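Local coordinates for protein transcriptional regulator, ROK family (Vibrio cholerae O1 biovar eltor, PDB 1Z05) that probably binds DNA as a transcriptional regulator linked to carbohydrate metabolism, and holds a zinc ion in its ROK domain, at residues G42-L47 with T71-E76; A411-A416 with G420-K425; I122-L127 with A164-V169. All coordinates share one frame; numbering follows the deposited sequence. Where two conformers were deposited one is given.

Contact 1: G42-L47 with T71-E76; sequences GRVYKL and TKITRE. With SO4 (sulfate ion), chain G.
Val-44 and Ile-73 meet through aliphatic carbons alone; the flat group to look at first, the guanidinium of Arg-75, serves a sulfate ion, whose O4 sits at its edge and near its plane. Arg-75 NE gives O4 a hydrogen bond of 2.7 Å, though a bent one, with an N-H...O angle of 141°. The side chain leaves the helix with CG anti to the backbone N (chi1 -178°) and then kinks at chi2 and chi3, which curls it round sulfate O4: Arg-75 CG lies 3.4 Å from that same O4. One turn earlier, the methyl Thr-71 CG2 approaches sulfate O2 at 3.5 Å. The ion probably came from the crystallisation liquor.

The contact between the helices is small and apolar. Val-44 points at the second helix and Ile-73 points back, their CA atoms 7.7 Å apart. The two side chains cross at a slant, with Ile-73 CG2 3.9 Å from Val-44 CB and 4.0 Å from Val-44 CG1. Ile-73 CD1 reaches the other branch, Val-44 CG2, at 4.1 Å. Thr-74 adds only its methyl at the margin, CG2 being 4.4 Å from Val-44 CG1, while its hydroxyl OG1 bonds back to Ile-70 O in its own helix.

This is the N-terminal helical bundle, consistent with the winged helix-turn-helix of Mlc-type ROK repressors, in which helix 67-79 would be the recognition helix. Leu-65, in the turn before that helix, also packs on Val-44, and Leu-47 lies against helix 56-63. The salt bridge from Glu-76 to Lys-37 ties helix 67-79 to helix 35-51 a second time, and Tyr-45 turns from the pair toward helices 407-418 and 421-428.

Contact 2: A411-A416 with G420-K425; sequences ALIKQA and GLLLMK
The backbone turns sharply between Ala-416 and Leu-422, where Gly-420, at positive phi, leaves one helix and takes the N-cap position of the next, so that the axes of the two short helical segments make an angle of 76° with a closest approach of 9.1 Å. A hydrogen bond spans the bend: Leu-422 N to Ala-416 O, 3.0 Å and nearly straight at 173°, though the donor sits above the carbonyl plane. Leu-421 N lies almost as near that oxygen, at 3.1 Å, but at too poor an angle to bond.

Side chains line the inner side of the bend. Ala-416 CB packs on Leu-422 CB at 4.0 Å. A chi1 of -172° carries the rest of Leu-422 past the alanine to the preceding turn, where its CD2 meets the CG2 branch of Ile-413 at 3.8 Å. Leu-421 contributes at the edge, its CB 3.9 Å from Ala-416 O.

Behind them lie strands 168-176 and 212-216: Ile-413 and Leu-422 both touch Ser-171, while Ala-416 and Leu-421 share Phe-213. Two successive helices packed steeply across so short a connection form an alpha-alpha corner, here at the C-terminal end of the chain.

Contact 3: I122-L127 with A164-V169; sequences IALHEL and AQLDRV
Leu-124 carries this contact with Leu-166 and Gln-165. Ile-122 comes first along its strand, its side chain directed to helix 144-161, where it packs on Phe-158. Ala-123 faces the other side of the sheet. Leu-124 then points at the second segment: chi1 of 175° swings its branch away from the backbone N and turns both methyls to the loop. Its CD1 presses on Leu-166 CD2 at 3.5 Å, tighter than a usual carbon contact, and its CD2 is 3.9 Å from that same methyl, so Leu-166 CD2 rests against both branches. Leu-124 CD2 also comes within 3.7 Å of the backbone oxygen Gln-165 O. No hydrogen bond joins the segments. His-125 turns to the side of Ala-123, its ring stacked with Phe-110.

The contact joins strand 119-126 to the loop leading into strand 168-176, and strand 108-116 lies between these two strands in the sheet. From that middle strand, the amide of Gln-109 holds the loop at both Gln-165 O and Asp-167 N. The strand order, 3-2-1-4-5, is that of the ribonuclease H-like (ASKHA) fold of the ROK family. Leu-166 follows helix 144-161 in the beta-alpha-beta crossover from strand 131-138 to the parallel strand 168-176; Leu-124 touches Phe-158 of that helix, and Leu-166 touches Phe-159.

In the fold
From the N terminus, contact 1 closes first, joining helices 35-51 and 67-79 round the intervening helix 56-63. Contact 3 follows, spanning an excursion through strand 131-138 and helix 144-161 before strand 168-176 begins. Contact 2 comes last, a short turn at the C-terminal end. The three are in series; none nests in or crosses another. Tyr-45, on helix 35-51, packs with its CB 3.5 Å from Leu-423 CD1 of segment 420-425 and its OH 4.0 Å from CD2 of Leu-127, just past strand 119-126. That helix therefore rests on helix 421-428 and on the end of a strand of the first sheet. Contacts 2 and 3 do not touch, their centres about 16 Å apart.

Contact 1: G42-L47 with T71-E76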
loop_
_atom_site.group_PDB
_atom_site.type_symbol
_atom_site.label_atom_id
_atom_site.label_comp_id
_atom_site.label_asym_id
_atom_site.label_seq_id
_atom_site.Cartn_x
_atom_site.Cartn_y
_atom_site.Cartn_z
ATOM N N GLY A 42 -10.251 19.291 6.548
ATOM C CA GLY A 42 -10.311 17.963 7.172
ATOM C C GLY A 42 -9.384 17.806 8.370
ATOM O O GLY A 42 -9.783 17.276 9.400
ATOM N N ARG A 43 -8.146 18.274 8.239
ATOM C CA ARG A 43 -7.178 18.234 9.340
ATOM C C ARG A 43 -7.692 18.969 10.585
ATOM O O ARG A 43 -7.597 18.456 11.702
ATOM C CB ARG A 43 -5.837 18.815 8.898
ATOM C CG ARG A 43 -5.085 17.914 7.923
ATOM C CD ARG A 43 -3.715 18.483 7.534
ATOM N NE ARG A 43 -2.758 18.403 8.641
ATOM C CZ ARG A 43 -2.132 19.444 9.187
ATOM N NH1 ARG A 43 -2.327 20.675 8.724
ATOM N NH2 ARG A 43 -1.287 19.248 10.192
ATOM N N VAL A 44 -8.236 20.166 10.379
ATOM C CA VAL A 44 -8.786 20.970 11.476
ATOM C C VAL A 44 -10.018 20.305 12.097
ATOM O O VAL A 44 -10.140 20.227 13.318
ATOM C CB VAL A 44 -9.102 22.413 11.020
ATOM C CG1 VAL A 44 -9.961 23.155 12.061
ATOM C CG2 VAL A 44 -7.808 23.173 10.773
ATOM N N TYR A 45 -10.917 19.817 11.250
ATOM C CA TYR A 45 -12.129 19.141 11.721
ATOM C C TYR A 45 -11.822 17.881 12.544
ATOM O O TYR A 45 -12.478 17.614 13.571
ATOM C CB TYR A 45 -13.017 18.801 10.527
ATOM C CG TYR A 45 -14.293 18.118 10.912
ATOM C CD1 TYR A 45 -15.431 18.865 11.246
ATOM C CD2 TYR A 45 -14.375 16.722 10.954
ATOM C CE1 TYR A 45 -16.626 18.233 11.606
ATOM C CE2 TYR A 45 -15.568 16.084 11.324
ATOM C CZ TYR A 45 -16.681 16.846 11.648
ATOM O OH TYR A 45 -17.865 16.230 11.989
ATOM N N LYS A 46 -10.838 17.104 12.091
ATOM C CA LYS A 46 -10.389 15.912 12.834
ATOM C C LYS A 46 -9.838 16.270 14.219
ATOM O O LYS A 46 -10.130 15.583 15.206
ATOM C CB LYS A 46 -9.363 15.107 12.026
ATOM C CG LYS A 46 -8.959 13.787 12.685
ATOM C CD LYS A 46 -7.864 13.079 11.902
ATOM C CE LYS A 46 -7.442 11.786 12.577
ATOM N NZ LYS A 46 -6.495 11.050 11.689
ATOM N N LEU A 47 -9.049 17.342 14.295
ATOM C CA LEU A 47 -8.563 17.829 15.591
ATOM C C LEU A 47 -9.711 18.204 16.537
ATOM O O LEU A 47 -9.719 17.810 17.706
ATOM C CB LEU A 47 -7.610 19.015 15.407
ATOM C CG LEU A 47 -6.172 18.675 15.003
ATOM C CD1 LEU A 47 -5.398 19.946 14.657
ATOM C CD2 LEU A 47 -5.450 17.880 16.092
ATOM N N THR A 71 -8.675 30.775 11.179
ATOM C CA THR A 71 -9.867 31.629 11.168
ATOM C C THR A 71 -10.771 31.351 9.956
ATOM O O THR A 71 -11.970 31.127 10.120
ATOM C CB THR A 71 -9.463 33.114 11.259
ATOM O OG1 THR A 71 -8.853 33.340 12.534
ATOM C CG2 THR A 71 -10.666 34.052 11.089
ATOM N N LYS A 72 -10.181 31.344 8.760
ATOM C CA LYS A 72 -10.914 31.080 7.520
ATOM C C LYS A 72 -11.569 29.696 7.510
ATOM O O LYS A 72 -12.733 29.574 7.143
ATOM C CB LYS A 72 -10.010 31.258 6.291
ATOM C CG LYS A 72 -9.694 32.713 5.967
ATOM C CD LYS A 72 -9.036 32.887 4.591
ATOM C CE LYS A 72 -7.574 32.465 4.608
ATOM N NZ LYS A 72 -6.811 33.044 3.462
ATOM N N ILE A 73 -10.827 28.670 7.927
ATOM C CA ILE A 73 -11.360 27.308 7.991
ATOM C C ILE A 73 -12.503 27.177 9.007
ATOM O O ILE A 73 -13.573 26.652 8.675
ATOM C CB ILE A 73 -10.258 26.250 8.288
ATOM C CG1 ILE A 73 -9.281 26.151 7.102
ATOM C CG2 ILE A 73 -10.891 24.889 8.580
ATOM C CD1 ILE A 73 -7.897 25.611 7.462
ATOM N N THR A 74 -12.279 27.639 10.236
ATOM C CA THR A 74 -13.312 27.532 11.266
ATOM C C THR A 74 -14.555 28.341 10.920
ATOM O O THR A 74 -15.665 27.917 11.223
ATOM C CB THR A 74 -12.815 27.947 12.674
ATOM O OG1 THR A 74 -12.209 29.243 12.617
ATOM C CG2 THR A 74 -11.823 26.928 13.228
ATOM N N ARG A 75 -14.374 29.508 10.298
ATOM C CA ARG A 75 -15.517 30.337 9.928
ATOM C C ARG A 75 -16.438 29.617 8.932
ATOM O O ARG A 75 -17.659 29.636 9.096
ATOM C CB ARG A 75 -15.063 31.713 9.410
ATOM C CG ARG A 75 -16.181 32.715 9.029
ATOM C CD ARG A 75 -17.321 32.828 10.064
ATOM N NE ARG A 75 -16.866 32.836 11.454
ATOM C CZ ARG A 75 -17.668 32.705 12.509
ATOM N NH1 ARG A 75 -18.978 32.563 12.346
ATOM N NH2 ARG A 75 -17.161 32.721 13.733
ATOM N N GLU A 76 -15.852 29.002 7.901
ATOM C CA GLU A 76 -16.633 28.199 6.957
ATOM C C GLU A 76 -17.323 27.023 7.669
ATOM O O GLU A 76 -18.490 26.736 7.402
ATOM C CB GLU A 76 -15.786 27.701 5.775
ATOM C CG GLU A 76 -15.186 28.812 4.922
ATOM C CD GLU A 76 -14.996 28.439 3.450
ATOM O OE1 GLU A 76 -15.357 27.307 3.047
ATOM O OE2 GLU A 76 -14.484 29.295 2.691
HETATM S S SO4 G . -14.252 35.189 12.650
HETATM O O1 SO4 G . -15.461 35.952 12.955
HETATM O O2 SO4 G . -13.205 36.107 12.212
HETATM O O3 SO4 G . -13.825 34.453 13.841
HETATM O O4 SO4 G . -14.514 34.240 11.572
#

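Contact 2: A411-A416 with G420-K425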
loop_
_atom_site.group_PDB
_atom_site.type_symbol
_atom_site.label_atom_id
_atom_site.label_comp_id
_atom_site.label_asym_id
_atom_site.label_seq_id
_atom_site.Cartn_x
_atom_site.Cartn_y
_atom_site.Cartn_z
ATOM N N ALA A 411 -17.609 4.143 8.342
ATOM C CA ALA A 411 -16.176 4.421 8.281
ATOM C C ALA A 411 -15.784 5.249 7.062
ATOM O O ALA A 411 -14.943 6.142 7.159
ATOM C CB ALA A 411 -15.395 3.122 8.306
ATOM N N LEU A 412 -16.391 4.947 5.914
ATOM C CA LEU A 412 -16.156 5.702 4.685
ATOM C C LEU A 412 -16.540 7.175 4.866
ATOM O O LEU A 412 -15.853 8.063 4.377
ATOM C CB LEU A 412 -16.982 5.127 3.520
ATOM C CG LEU A 412 -16.684 3.714 3.016
ATOM C CD1 LEU A 412 -17.590 3.385 1.841
ATOM C CD2 LEU A 412 -15.212 3.579 2.606
ATOM N N ILE A 413 -17.663 7.402 5.533
ATOM C CA ILE A 413 -18.187 8.754 5.796
ATOM C C ILE A 413 -17.282 9.483 6.795
ATOM O O ILE A 413 -16.899 10.629 6.566
ATOM C CB ILE A 413 -19.662 8.710 6.309
ATOM C CG1 ILE A 413 -20.605 8.113 5.243
ATOM C CG2 ILE A 413 -20.169 10.102 6.757
ATOM C CD1 ILE A 413 -20.401 8.649 3.833
ATOM N N LYS A 414 -16.936 8.819 7.894
ATOM C CA LYS A 414 -16.019 9.431 8.851
ATOM C C LYS A 414 -14.695 9.837 8.176
ATOM O O LYS A 414 -14.238 10.965 8.366
ATOM C CB LYS A 414 -15.808 8.546 10.086
ATOM C CG LYS A 414 -14.689 9.018 11.005
ATOM C CD LYS A 414 -15.101 9.018 12.460
ATOM C CE LYS A 414 -15.637 10.392 12.858
ATOM N NZ LYS A 414 -16.411 10.378 14.129
ATOM N N GLN A 415 -14.109 8.944 7.378
ATOM C CA GLN A 415 -12.847 9.249 6.702
ATOM C C GLN A 415 -12.985 10.353 5.647
ATOM O O GLN A 415 -12.042 11.121 5.436
ATOM C CB GLN A 415 -12.198 7.983 6.119
ATOM C CG GLN A 415 -10.726 8.145 5.694
ATOM C CD GLN A 415 -9.825 8.696 6.801
ATOM O OE1 GLN A 415 -9.142 9.703 6.613
ATOM N NE2 GLN A 415 -9.821 8.036 7.957
ATOM N N ALA A 416 -14.154 10.449 5.009
ATOM C CA ALA A 416 -14.419 11.539 4.044
ATOM C C ALA A 416 -14.561 12.905 4.724
ATOM O O ALA A 416 -14.262 13.925 4.112
ATOM C CB ALA A 416 -15.660 11.254 3.197
ATOM N N GLY A 420 -11.711 15.843 4.403
ATOM C CA GLY A 420 -12.250 17.167 4.084
ATOM C C GLY A 420 -13.191 17.169 2.892
ATOM O O GLY A 420 -13.889 18.163 2.649
ATOM N N LEU A 421 -13.216 16.062 2.146
ATOM C CA LEU A 421 -14.074 15.940 0.964
ATOM C C LEU A 421 -15.550 16.224 1.283
ATOM O O LEU A 421 -16.199 17.032 0.613
ATOM C CB LEU A 421 -13.923 14.550 0.322
ATOM C CG LEU A 421 -14.487 14.323 -1.094
ATOM C CD1 LEU A 421 -13.657 13.295 -1.859
ATOM C CD2 LEU A 421 -15.959 13.908 -1.084
ATOM N N LEU A 422 -16.068 15.552 2.306
ATOM C CA LEU A 422 -17.478 15.669 2.650
ATOM C C LEU A 422 -17.783 17.020 3.288
ATOM O O LEU A 422 -18.840 17.594 3.029
ATOM C CB LEU A 422 -17.926 14.518 3.554
ATOM C CG LEU A 422 -19.428 14.424 3.840
ATOM C CD1 LEU A 422 -20.254 14.488 2.543
ATOM C CD2 LEU A 422 -19.730 13.156 4.617
ATOM N N LEU A 423 -16.857 17.527 4.098
ATOM C CA LEU A 423 -16.988 18.872 4.667
ATOM C C LEU A 423 -17.242 19.916 3.583
ATOM O O LEU A 423 -18.137 20.748 3.717
ATOM C CB LEU A 423 -15.738 19.279 5.451
ATOM C CG LEU A 423 -15.330 18.490 6.687
ATOM C CD1 LEU A 423 -14.078 19.103 7.256
ATOM C CD2 LEU A 423 -16.447 18.473 7.724
ATOM N N MET A 424 -16.461 19.855 2.507
ATOM C CA MET A 424 -16.571 20.850 1.458
ATOM C C MET A 424 -17.896 20.708 0.718
ATOM O O MET A 424 -18.505 21.709 0.350
ATOM C CB MET A 424 -15.371 20.789 0.507
ATOM C CG MET A 424 -14.027 21.183 1.152
ATOM S SD MET A 424 -13.922 22.892 1.767
ATOM C CE MET A 424 -14.501 22.745 3.458
ATOM N N LYS A 425 -18.353 19.471 0.535
ATOM C CA LYS A 425 -19.668 19.227 -0.046
ATOM C C LYS A 425 -20.791 19.813 0.808
ATOM O O LYS A 425 -21.723 20.408 0.271
ATOM C CB LYS A 425 -19.896 17.735 -0.313
ATOM C CG LYS A 425 -18.988 17.161 -1.405
ATOM C CD LYS A 425 -19.498 17.459 -2.820
ATOM C CE LYS A 425 -20.333 16.299 -3.362
ATOM N NZ LYS A 425 -20.838 16.498 -4.753
#

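Contact 3: I122-L127 with A164-V169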
loop_
_atom_site.group_PDB
_atom_site.type_symbol
_atom_site.label_atom_id
_atom_site.label_comp_id
_atom_site.label_asym_id
_atom_site.label_seq_id
_atom_site.Cartn_x
_atom_site.Cartn_y
_atom_site.Cartn_z
ATOM N N ILE A 122 -30.487 -0.942 4.461
ATOM C CA ILE A 122 -30.402 0.509 4.483
ATOM C C ILE A 122 -30.485 0.928 5.941
ATOM O O ILE A 122 -31.416 0.545 6.647
ATOM C CB ILE A 122 -31.519 1.201 3.634
ATOM C CG1 ILE A 122 -31.458 0.724 2.173
ATOM C CG2 ILE A 122 -31.366 2.726 3.699
ATOM C CD1 ILE A 122 -32.660 1.139 1.306
ATOM N N ALA A 123 -29.488 1.675 6.400
ATOM C CA ALA A 123 -29.483 2.159 7.769
ATOM C C ALA A 123 -29.296 3.664 7.766
ATOM O O ALA A 123 -28.546 4.202 6.952
ATOM C CB ALA A 123 -28.383 1.488 8.583
ATOM N N LEU A 124 -29.998 4.338 8.662
ATOM C CA LEU A 124 -29.774 5.756 8.902
ATOM C C LEU A 124 -28.868 5.879 10.120
ATOM O O LEU A 124 -29.156 5.296 11.173
ATOM C CB LEU A 124 -31.111 6.477 9.128
ATOM C CG LEU A 124 -31.090 7.964 9.509
ATOM C CD1 LEU A 124 -30.653 8.839 8.342
ATOM C CD2 LEU A 124 -32.467 8.382 10.014
ATOM N N HIS A 125 -27.771 6.627 9.965
ATOM C CA HIS A 125 -26.807 6.853 11.048
ATOM C C HIS A 125 -26.751 8.328 11.411
ATOM O O HIS A 125 -26.984 9.190 10.552
ATOM C CB HIS A 125 -25.386 6.501 10.580
ATOM C CG HIS A 125 -25.087 5.037 10.464
ATOM N ND1 HIS A 125 -25.685 4.222 9.530
ATOM C CD2 HIS A 125 -24.179 4.265 11.106
ATOM C CE1 HIS A 125 -25.199 2.998 9.640
ATOM N NE2 HIS A 125 -24.286 2.996 10.592
ATOM N N GLU A 126 -26.449 8.634 12.670
ATOM C CA GLU A 126 -26.051 9.994 13.024
ATOM C C GLU A 126 -24.599 10.166 12.600
ATOM O O GLU A 126 -23.839 9.192 12.561
ATOM C CB GLU A 126 -26.262 10.318 14.518
ATOM C CG GLU A 126 -25.544 9.414 15.526
ATOM C CD GLU A 126 -24.139 9.895 15.919
ATOM O OE1 GLU A 126 -23.871 11.125 15.929
ATOM O OE2 GLU A 126 -23.303 9.024 16.244
ATOM N N LEU A 127 -24.226 11.401 12.274
ATOM C CA LEU A 127 -22.907 11.713 11.710
ATOM C C LEU A 127 -21.704 11.117 12.469
ATOM O O LEU A 127 -20.708 10.726 11.843
ATOM C CB LEU A 127 -22.747 13.235 11.538
ATOM C CG LEU A 127 -21.708 13.678 10.499
ATOM C CD1 LEU A 127 -22.083 13.222 9.083
ATOM C CD2 LEU A 127 -21.494 15.185 10.564
ATOM N N ALA A 164 -40.070 11.610 8.892
ATOM C CA ALA A 164 -40.127 12.291 10.192
ATOM C C ALA A 164 -38.838 12.136 11.000
ATOM O O ALA A 164 -38.491 13.013 11.793
ATOM C CB ALA A 164 -41.321 11.806 11.000
ATOM N N GLN A 165 -38.144 11.019 10.797
ATOM C CA GLN A 165 -36.906 10.712 11.510
ATOM C C GLN A 165 -35.672 11.188 10.760
ATOM O O GLN A 165 -34.569 11.195 11.314
ATOM C CB GLN A 165 -36.806 9.209 11.765
ATOM C CG GLN A 165 -37.722 8.731 12.873
ATOM C CD GLN A 165 -38.257 7.334 12.640
ATOM O OE1 GLN A 165 -37.889 6.397 13.345
ATOM N NE2 GLN A 165 -39.136 7.189 11.652
ATOM N N LEU A 166 -35.852 11.566 9.495
ATOM C CA LEU A 166 -34.740 12.068 8.690
ATOM C C LEU A 166 -34.554 13.548 8.952
ATOM O O LEU A 166 -35.523 14.293 9.058
ATOM C CB LEU A 166 -34.990 11.817 7.200
ATOM C CG LEU A 166 -34.894 10.353 6.782
ATOM C CD1 LEU A 166 -35.700 10.095 5.545
ATOM C CD2 LEU A 166 -33.450 9.939 6.562
ATOM N N ASP A 167 -33.304 13.971 9.067
ATOM C CA ASP A 167 -33.010 15.371 9.322
ATOM C C ASP A 167 -32.098 15.848 8.186
ATOM O O ASP A 167 -32.527 15.885 7.028
ATOM C CB ASP A 167 -32.396 15.543 10.726
ATOM C CG ASP A 167 -32.431 16.990 11.221
ATOM O OD1 ASP A 167 -32.822 17.907 10.455
ATOM O OD2 ASP A 167 -32.066 17.213 12.398
ATOM N N ARG A 168 -30.852 16.175 8.513
ATOM C CA ARG A 168 -29.887 16.656 7.531
ATOM C C ARG A 168 -29.008 15.503 7.047
ATOM O O ARG A 168 -27.966 15.217 7.632
ATOM C CB ARG A 168 -29.032 17.783 8.124
ATOM C CG ARG A 168 -29.833 18.893 8.808
ATOM C CD ARG A 168 -28.935 19.976 9.400
ATOM N NE ARG A 168 -28.175 19.518 10.565
ATOM C CZ ARG A 168 -27.756 20.308 11.551
ATOM N NH1 ARG A 168 -27.071 19.793 12.562
ATOM N NH2 ARG A 168 -28.026 21.610 11.537
ATOM N N VAL A 169 -29.452 14.834 5.985
ATOM C CA VAL A 169 -28.721 13.691 5.424
ATOM C C VAL A 169 -27.621 14.217 4.506
ATOM O O VAL A 169 -27.898 14.891 3.519
ATOM C CB VAL A 169 -29.663 12.750 4.645
ATOM C CG1 VAL A 169 -28.928 11.457 4.252
ATOM C CG2 VAL A 169 -30.914 12.440 5.476
#